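Local coordinates for protein acetyl xylan esterase (Metagenome, PDB 6XYC) that probably removes acetyl and feruloyl groups from complex natural xylans as a serine esterase of the alpha/beta-hydrolase fold, at residues A[127-132]-A[209-214]; A[217-222]-A[243-248]. One frame throughout, in Å; residues are numbered along the deposited sequence.

Interaction 1 of 2, residues A[127-132]-A[209-214]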
ATOM      1  N   SER A 127      -1.191  -0.826  -1.443  1.00 20.70           N
ATOM      2  CA  SER A 127      -0.094  -1.785  -1.351  1.00 22.22           C
ATOM      3  C   SER A 127      -0.462  -3.097  -2.036  1.00 23.26           C
ATOM      4  O   SER A 127       0.313  -3.637  -2.833  1.00 25.03           O
ATOM      5  CB  SER A 127       0.261  -2.025   0.120  1.00 23.78           C
ATOM      6  OG  SER A 127       0.800  -0.854   0.702  1.00 26.50           O
ATOM      7  N   ALA A 128      -1.649  -3.628  -1.735  1.00 21.80           N
ATOM      8  CA  ALA A 128      -2.101  -4.844  -2.400  1.00 22.32           C
ATOM      9  C   ALA A 128      -2.234  -4.629  -3.900  1.00 23.94           C
ATOM     10  O   ALA A 128      -1.929  -5.532  -4.693  1.00 27.07           O
ATOM     11  CB  ALA A 128      -3.432  -5.308  -1.807  1.00 21.28           C
ATOM     12  N   PHE A 129      -2.685  -3.442  -4.316  1.00 21.96           N
ATOM     13  CA  PHE A 129      -2.852  -3.211  -5.747  1.00 22.46           C
ATOM     14  C   PHE A 129      -1.507  -3.187  -6.464  1.00 24.93           C
ATOM     15  O   PHE A 129      -1.396  -3.682  -7.591  1.00 23.39           O
ATOM     16  CB  PHE A 129      -3.612  -1.913  -6.004  1.00 23.64           C
ATOM     17  CG  PHE A 129      -4.529  -1.990  -7.192  1.00 23.94           C
ATOM     18  CD1 PHE A 129      -4.009  -2.092  -8.473  1.00 26.02           C
ATOM     19  CD2 PHE A 129      -5.901  -1.993  -7.024  1.00 21.77           C
ATOM     20  CE1 PHE A 129      -4.845  -2.173  -9.568  1.00 28.11           C
ATOM     21  CE2 PHE A 129      -6.747  -2.072  -8.117  1.00 25.06           C
ATOM     22  CZ  PHE A 129      -6.214  -2.165  -9.392  1.00 24.56           C
ATOM     23  N   ALA A 130      -0.477  -2.609  -5.837  1.00 23.50           N
ATOM     24  CA  ALA A 130       0.863  -2.691  -6.409  1.00 23.03           C
ATOM     25  C   ALA A 130       1.321  -4.141  -6.508  1.00 26.15           C
ATOM     26  O   ALA A 130       1.911  -4.551  -7.516  1.00 27.69           O
ATOM     27  CB  ALA A 130       1.848  -1.875  -5.566  1.00 25.21           C
ATOM     28  N   GLY A 131       1.033  -4.936  -5.480  1.00 22.78           N
ATOM     29  CA  GLY A 131       1.465  -6.318  -5.416  1.00 26.39           C
ATOM     30  C   GLY A 131       0.758  -7.251  -6.370  1.00 26.65           C
ATOM     31  O   GLY A 131       1.235  -8.376  -6.565  1.00 31.68           O
ATOM     32  N   VAL A 132      -0.368  -6.835  -6.952  1.00 25.10           N
ATOM     33  CA  VAL A 132      -1.037  -7.633  -7.976  1.00 27.85           C
ATOM     34  C   VAL A 132      -0.836  -7.064  -9.368  1.00 28.83           C
ATOM     35  O   VAL A 132      -1.417  -7.586 -10.323  1.00 28.37           O
ATOM     36  CB  VAL A 132      -2.541  -7.795  -7.690  1.00 25.97           C
ATOM     37  CG1 VAL A 132      -2.757  -8.503  -6.345  1.00 27.74           C
ATOM     38  CG2 VAL A 132      -3.251  -6.457  -7.731  1.00 27.10           C
ATOM     39  N   ILE A 209     -10.929  -1.014  -9.326  1.00 23.62           N
ATOM     40  CA  ILE A 209     -10.364  -0.506  -8.079  1.00 23.72           C
ATOM     41  C   ILE A 209     -10.164  -1.608  -7.049  1.00 23.55           C
ATOM     42  O   ILE A 209      -9.713  -1.327  -5.932  1.00 23.82           O
ATOM     43  CB  ILE A 209     -11.227   0.618  -7.468  1.00 21.15           C
ATOM     44  CG1 ILE A 209     -12.621   0.110  -7.093  1.00 27.09           C
ATOM     45  CG2 ILE A 209     -11.309   1.803  -8.426  1.00 24.32           C
ATOM     46  CD1 ILE A 209     -13.413   1.069  -6.244  1.00 24.39           C
ATOM     47  N   SER A 210     -10.498  -2.854  -7.383  1.00 21.60           N
ATOM     48  CA  SER A 210     -10.477  -3.939  -6.409  1.00 22.80           C
ATOM     49  C   SER A 210      -9.359  -4.914  -6.752  1.00 23.17           C
ATOM     50  O   SER A 210      -9.514  -5.746  -7.662  1.00 24.94           O
ATOM     51  CB  SER A 210     -11.831  -4.654  -6.371  1.00 22.19           C
ATOM     52  OG  SER A 210     -12.866  -3.752  -6.024  1.00 24.66           O
ATOM     53  N   PRO A 211      -8.223  -4.867  -6.048  1.00 22.38           N
ATOM     54  CA  PRO A 211      -7.082  -5.722  -6.432  1.00 24.59           C
ATOM     55  C   PRO A 211      -7.352  -7.210  -6.272  1.00 24.92           C
ATOM     56  O   PRO A 211      -6.612  -8.024  -6.841  1.00 24.33           O
ATOM     57  CB  PRO A 211      -5.953  -5.253  -5.500  1.00 23.29           C
ATOM     58  CG  PRO A 211      -6.659  -4.673  -4.304  1.00 24.15           C
ATOM     59  CD  PRO A 211      -7.963  -4.101  -4.815  1.00 23.77           C
ATOM     60  N   ILE A 212      -8.390  -7.593  -5.525  1.00 23.48           N
ATOM     61  CA  ILE A 212      -8.740  -8.999  -5.377  1.00 21.90           C
ATOM     62  C   ILE A 212      -8.977  -9.641  -6.735  1.00 26.50           C
ATOM     63  O   ILE A 212      -8.814 -10.858  -6.895  1.00 24.59           O
ATOM     64  CB  ILE A 212      -9.985  -9.127  -4.460  1.00 22.44           C
ATOM     65  CG1 ILE A 212     -10.159 -10.567  -3.983  1.00 24.44           C
ATOM     66  CG2 ILE A 212     -11.235  -8.629  -5.182  1.00 24.00           C
ATOM     67  CD1 ILE A 212     -11.183 -10.703  -2.866  1.00 21.50           C
ATOM     68  N   ASN A 213      -9.330  -8.840  -7.738  1.00 22.13           N
ATOM     69  CA  ASN A 213      -9.681  -9.388  -9.038  1.00 25.50           C
ATOM     70  C   ASN A 213      -8.481  -9.802  -9.884  1.00 24.53           C
ATOM     71  O   ASN A 213      -8.674 -10.471 -10.903  1.00 27.18           O
ATOM     72  CB  ASN A 213     -10.493  -8.369  -9.842  1.00 24.12           C
ATOM     73  CG  ASN A 213     -11.883  -8.161  -9.292  1.00 25.84           C
ATOM     74  OD1 ASN A 213     -12.289  -7.031  -9.028  1.00 26.69           O
ATOM     75  ND2 ASN A 213     -12.627  -9.250  -9.119  1.00 25.89           N
ATOM     76  N   PHE A 214      -7.261  -9.434  -9.499  1.00 26.40           N
ATOM     77  CA  PHE A 214      -6.101  -9.593 -10.366  1.00 26.30           C
ATOM     78  C   PHE A 214      -5.007 -10.443  -9.739  1.00 27.35           C
ATOM     79  O   PHE A 214      -3.881 -10.465 -10.246  1.00 28.47           O
ATOM     80  CB  PHE A 214      -5.610  -8.202 -10.743  1.00 27.66           C
ATOM     81  CG  PHE A 214      -6.718  -7.296 -11.211  1.00 25.22           C
ATOM     82  CD1 PHE A 214      -7.267  -7.460 -12.473  1.00 24.94           C
ATOM     83  CD2 PHE A 214      -7.235  -6.309 -10.383  1.00 26.25           C
ATOM     84  CE1 PHE A 214      -8.288  -6.642 -12.909  1.00 27.18           C
ATOM     85  CE2 PHE A 214      -8.259  -5.485 -10.814  1.00 27.34           C
ATOM     86  CZ  PHE A 214      -8.787  -5.655 -12.080  1.00 25.09           C
TER
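Phe-129 and Pro-211 cross at about a right angle where the C-terminal half of helix 122-131, the helix that follows the probable nucleophile elbow of this alpha/beta hydrolase, packs against the loop leading to strand 222-227. From its base outward, Phe-129 CB lies 4.1 Å from Pro-211 CB, and CG is slightly closer to that same carbon. CD2 sits 3.6 Å from Pro-211 CB and almost as near Pro-211 CD, so the CD2 corner of the ring sits against the CB and CD atoms of the proline. CE2 then reaches the backbone, 3.6 Å from Ile-209 C, which lies at the ring edge and in its plane. At the tip, CZ meets Phe-214 CE2 at 4.2 Å, the two aromatic side chains crossing obliquely. A chi1 of -144°, off the usual staggered values, sets CG for this path, and Trp-87 packs edge-to-face with the same ring.

Pro-211 opens a short 3-10 turn and presses on the helix with its ring: CG touches Ala-128 CB, and CB also meets Val-132 CG2 at 3.7 Å. No hydrogen bond joins the two segments, so the contact is apolar and largely buried. Ile-209 O is bonded by His-125 NE2, earlier on the same helix, and Ser-210 OG is paired with Val-206 O and Met-174 N. Val-132 CG2 also touches Phe-214 CB, 4.2 Å away.

Interaction 2 of 2, residues A[217-222]-A[243-248]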
ATOM      1  N   LYS A 217      -0.901 -16.543  -9.559  1.00 32.76           N
ATOM      2  CA  LYS A 217       0.047 -17.425  -8.884  1.00 36.12           C
ATOM      3  C   LYS A 217       1.424 -16.786  -8.737  1.00 35.59           C
ATOM      4  O   LYS A 217       2.151 -17.091  -7.785  1.00 36.37           O
ATOM      5  CB  LYS A 217       0.126 -18.747  -9.663  1.00 42.27           C
ATOM      6  CG  LYS A 217       1.485 -19.409  -9.699  1.00 51.26           C
ATOM      7  CD  LYS A 217       1.522 -20.521 -10.754  1.00 65.87           C
ATOM      8  CE  LYS A 217       1.736 -19.966 -12.155  1.00 70.55           C
ATOM      9  NZ  LYS A 217       3.175 -19.746 -12.458  1.00 89.95           N
ATOM     10  N   ASP A 218       1.789 -15.891  -9.649  1.00 35.60           N
ATOM     11  CA  ASP A 218       3.130 -15.327  -9.677  1.00 37.76           C
ATOM     12  C   ASP A 218       3.273 -14.059  -8.844  1.00 38.34           C
ATOM     13  O   ASP A 218       4.342 -13.438  -8.873  1.00 30.69           O
ATOM     14  CB  ASP A 218       3.551 -15.016 -11.120  1.00 46.81           C
ATOM     15  CG  ASP A 218       3.785 -16.265 -11.946  1.00 59.32           C
ATOM     16  OD1 ASP A 218       4.076 -17.328 -11.361  1.00 58.26           O
ATOM     17  OD2 ASP A 218       3.679 -16.184 -13.189  1.00 65.07           O
ATOM     18  N   ASP A 219       2.239 -13.653  -8.112  1.00 35.58           N
ATOM     19  CA  ASP A 219       2.326 -12.433  -7.327  1.00 29.84           C
ATOM     20  C   ASP A 219       3.322 -12.606  -6.179  1.00 29.71           C
ATOM     21  O   ASP A 219       3.528 -13.721  -5.689  1.00 27.89           O
ATOM     22  CB  ASP A 219       0.964 -12.059  -6.754  1.00 27.75           C
ATOM     23  CG  ASP A 219      -0.006 -11.597  -7.813  1.00 31.38           C
ATOM     24  OD1 ASP A 219       0.442 -11.170  -8.896  1.00 29.89           O
ATOM     25  OD2 ASP A 219      -1.225 -11.654  -7.560  1.00 31.28           O
ATOM     26  N   PRO A 220       3.948 -11.518  -5.727  1.00 27.96           N
ATOM     27  CA  PRO A 220       4.764 -11.605  -4.507  1.00 25.95           C
ATOM     28  C   PRO A 220       3.922 -12.059  -3.322  1.00 27.21           C
ATOM     29  O   PRO A 220       2.700 -11.887  -3.290  1.00 26.92           O
ATOM     30  CB  PRO A 220       5.285 -10.172  -4.312  1.00 29.08           C
ATOM     31  CG  PRO A 220       4.382  -9.299  -5.157  1.00 28.18           C
ATOM     32  CD  PRO A 220       3.937 -10.163  -6.306  1.00 27.96           C
ATOM     33  N   ASP A 221       4.591 -12.656  -2.335  1.00 26.44           N
ATOM     34  CA  ASP A 221       3.904 -13.107  -1.132  1.00 26.04           C
ATOM     35  C   ASP A 221       3.245 -11.933  -0.420  1.00 26.48           C
ATOM     36  O   ASP A 221       3.739 -10.800  -0.450  1.00 24.60           O
ATOM     37  CB  ASP A 221       4.882 -13.787  -0.173  1.00 29.33           C
ATOM     38  CG  ASP A 221       5.419 -15.096  -0.714  1.00 31.18           C
ATOM     39  OD1 ASP A 221       5.160 -15.413  -1.890  1.00 31.56           O
ATOM     40  OD2 ASP A 221       6.108 -15.801   0.049  1.00 32.71           O
ATOM     41  N   ILE A 222       2.132 -12.207   0.256  1.00 24.87           N
ATOM     42  CA  ILE A 222       1.419 -11.170   0.989  1.00 23.82           C
ATOM     43  C   ILE A 222       1.134 -11.638   2.408  1.00 26.08           C
ATOM     44  O   ILE A 222       0.841 -12.816   2.641  1.00 24.95           O
ATOM     45  CB  ILE A 222       0.107 -10.772   0.278  1.00 24.37           C
ATOM     46  CG1 ILE A 222      -0.518  -9.562   0.969  1.00 23.49           C
ATOM     47  CG2 ILE A 222      -0.886 -11.933   0.268  1.00 26.52           C
ATOM     48  CD1 ILE A 222      -1.679  -8.933   0.200  1.00 22.60           C
ATOM     49  N   ASN A 243      -8.770 -16.116   0.559  1.00 25.35           N
ATOM     50  CA  ASN A 243      -9.374 -17.179  -0.236  1.00 23.19           C
ATOM     51  C   ASN A 243      -8.945 -17.089  -1.695  1.00 24.32           C
ATOM     52  O   ASN A 243      -8.679 -18.113  -2.334  1.00 24.64           O
ATOM     53  CB  ASN A 243     -10.900 -17.114  -0.119  1.00 23.99           C
ATOM     54  CG  ASN A 243     -11.601 -18.140  -0.992  1.00 25.31           C
ATOM     55  OD1 ASN A 243     -11.818 -17.925  -2.182  1.00 23.65           O
ATOM     56  ND2 ASN A 243     -11.975 -19.259  -0.389  1.00 25.69           N
ATOM     57  N   VAL A 244      -8.867 -15.872  -2.236  1.00 22.28           N
ATOM     58  CA  VAL A 244      -8.473 -15.694  -3.629  1.00 22.64           C
ATOM     59  C   VAL A 244      -7.004 -16.058  -3.827  1.00 27.28           C
ATOM     60  O   VAL A 244      -6.646 -16.715  -4.814  1.00 24.25           O
ATOM     61  CB  VAL A 244      -8.778 -14.250  -4.080  1.00 25.59           C
ATOM     62  CG1 VAL A 244      -8.089 -13.954  -5.398  1.00 26.54           C
ATOM     63  CG2 VAL A 244     -10.292 -14.033  -4.170  1.00 26.34           C
ATOM     64  N   TYR A 245      -6.128 -15.647  -2.904  1.00 23.68           N
ATOM     65  CA  TYR A 245      -4.731 -16.056  -3.007  1.00 25.11           C
ATOM     66  C   TYR A 245      -4.605 -17.574  -2.935  1.00 25.82           C
ATOM     67  O   TYR A 245      -3.886 -18.189  -3.730  1.00 25.98           O
ATOM     68  CB  TYR A 245      -3.900 -15.394  -1.908  1.00 25.58           C
ATOM     69  CG  TYR A 245      -3.293 -14.068  -2.318  1.00 24.52           C
ATOM     70  CD1 TYR A 245      -4.067 -12.921  -2.358  1.00 23.60           C
ATOM     71  CD2 TYR A 245      -1.948 -13.969  -2.669  1.00 25.76           C
ATOM     72  CE1 TYR A 245      -3.530 -11.707  -2.725  1.00 22.02           C
ATOM     73  CE2 TYR A 245      -1.398 -12.749  -3.047  1.00 25.65           C
ATOM     74  CZ  TYR A 245      -2.206 -11.627  -3.071  1.00 25.86           C
ATOM     75  OH  TYR A 245      -1.688 -10.408  -3.438  1.00 28.08           O
ATOM     76  N   ASP A 246      -5.309 -18.195  -1.985  1.00 23.55           N
ATOM     77  CA  ASP A 246      -5.300 -19.649  -1.860  1.00 25.61           C
ATOM     78  C   ASP A 246      -5.721 -20.314  -3.166  1.00 24.91           C
ATOM     79  O   ASP A 246      -5.045 -21.218  -3.667  1.00 30.39           O
ATOM     80  CB  ASP A 246      -6.221 -20.077  -0.716  1.00 24.98           C
ATOM     81  CG  ASP A 246      -5.631 -19.800   0.654  1.00 29.22           C
ATOM     82  OD1 ASP A 246      -6.332 -20.039   1.661  1.00 27.73           O
ATOM     83  OD2 ASP A 246      -4.467 -19.355   0.738  1.00 27.69           O
ATOM     84  N   ASN A 247      -6.832 -19.862  -3.742  1.00 25.95           N
ATOM     85  CA  ASN A 247      -7.383 -20.519  -4.922  1.00 26.47           C
ATOM     86  C   ASN A 247      -6.595 -20.199  -6.184  1.00 27.77           C
ATOM     87  O   ASN A 247      -6.678 -20.954  -7.158  1.00 26.97           O
ATOM     88  CB  ASN A 247      -8.847 -20.119  -5.117  1.00 24.94           C
ATOM     89  CG  ASN A 247      -9.796 -20.959  -4.285  1.00 29.34           C
ATOM     90  OD1 ASN A 247      -9.793 -22.187  -4.369  1.00 26.37           O
ATOM     91  ND2 ASN A 247     -10.618 -20.301  -3.479  1.00 24.85           N
ATOM     92  N   ALA A 248      -5.834 -19.103  -6.196  1.00 27.58           N
ATOM     93  CA  ALA A 248      -5.017 -18.762  -7.355  1.00 25.44           C
ATOM     94  C   ALA A 248      -3.656 -19.441  -7.330  1.00 27.39           C
ATOM     95  O   ALA A 248      -2.886 -19.283  -8.283  1.00 28.96           O
ATOM     96  CB  ALA A 248      -4.827 -17.243  -7.444  1.00 28.64           C
TER
HETATM   97  O   HOH W   1      -2.884 -17.970 -10.796  1.00 34.61           O
HETATM   98  O   HOH W   2       1.016  -9.952  -3.886  1.00 30.85           O
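Ile-222 CG2 sits over one face of the Tyr-245 ring where helix 236-248 packs beside the start of strand 222-227 in the alpha/beta-hydrolase sheet. This methyl makes a CH-pi contact, 3.6 Å from the ring centroid and 18° off the normal, displaced toward the rim and closest to CE2; the two side chains cross at about a right angle. With CG1 anti to the backbone N (chi1 -173°), CG2 falls between N and the carbonyl carbon; CD1, at the end of the other branch, reaches Tyr-245 OH at 3.9 Å. The ring edge faces the loop: Pro-220 O lies near the ring plane, and a water in that plane donates to Pro-220 O (2.6 Å) and accepts a hydrogen bond from Tyr-245 OH, 2.8 Å away. An alanine in place of Tyr-245 would probably leave Ile-222 CG2 without its aromatic face and this water without its phenol partner. Asp-219 turns its CB toward the helix, but its OD2 is bonded to Asp-216 N. Lys-217 CB touches Ala-248 O, while the rest of the lysine chain bends round to a salt bridge between NZ and Asp-218 OD1. A second water accepts from Lys-217 N and donates to Ala-248 O, 2.8 Å away.

Overall arrangement
Interaction 1 closes before interaction 2 opens along the chain, and their centres lie about 11 Å apart on the same side of the molecule's centre. Residues 209-214 and 217-222 belong to the connection from helix 203-208 to strand 222-227, which packs against helix 122-131 in interaction 1 and helix 236-248 in interaction 2. The contacts touch directly: Val-132 CG1 lies 3.6 Å from Tyr-245 OH, and Ile-212 CG1 lies 3.5 Å from Val-244 CG2. The connection is thus packed against both helices just before the chain enters the sheet. Interaction 1 is the deeper, with the side chain of Ile-209 about 9 Å from the bound 4-(2-aminoethyl)benzenesulfonyl fluoride; interaction 2 is farther from the chain centre and only partly buried.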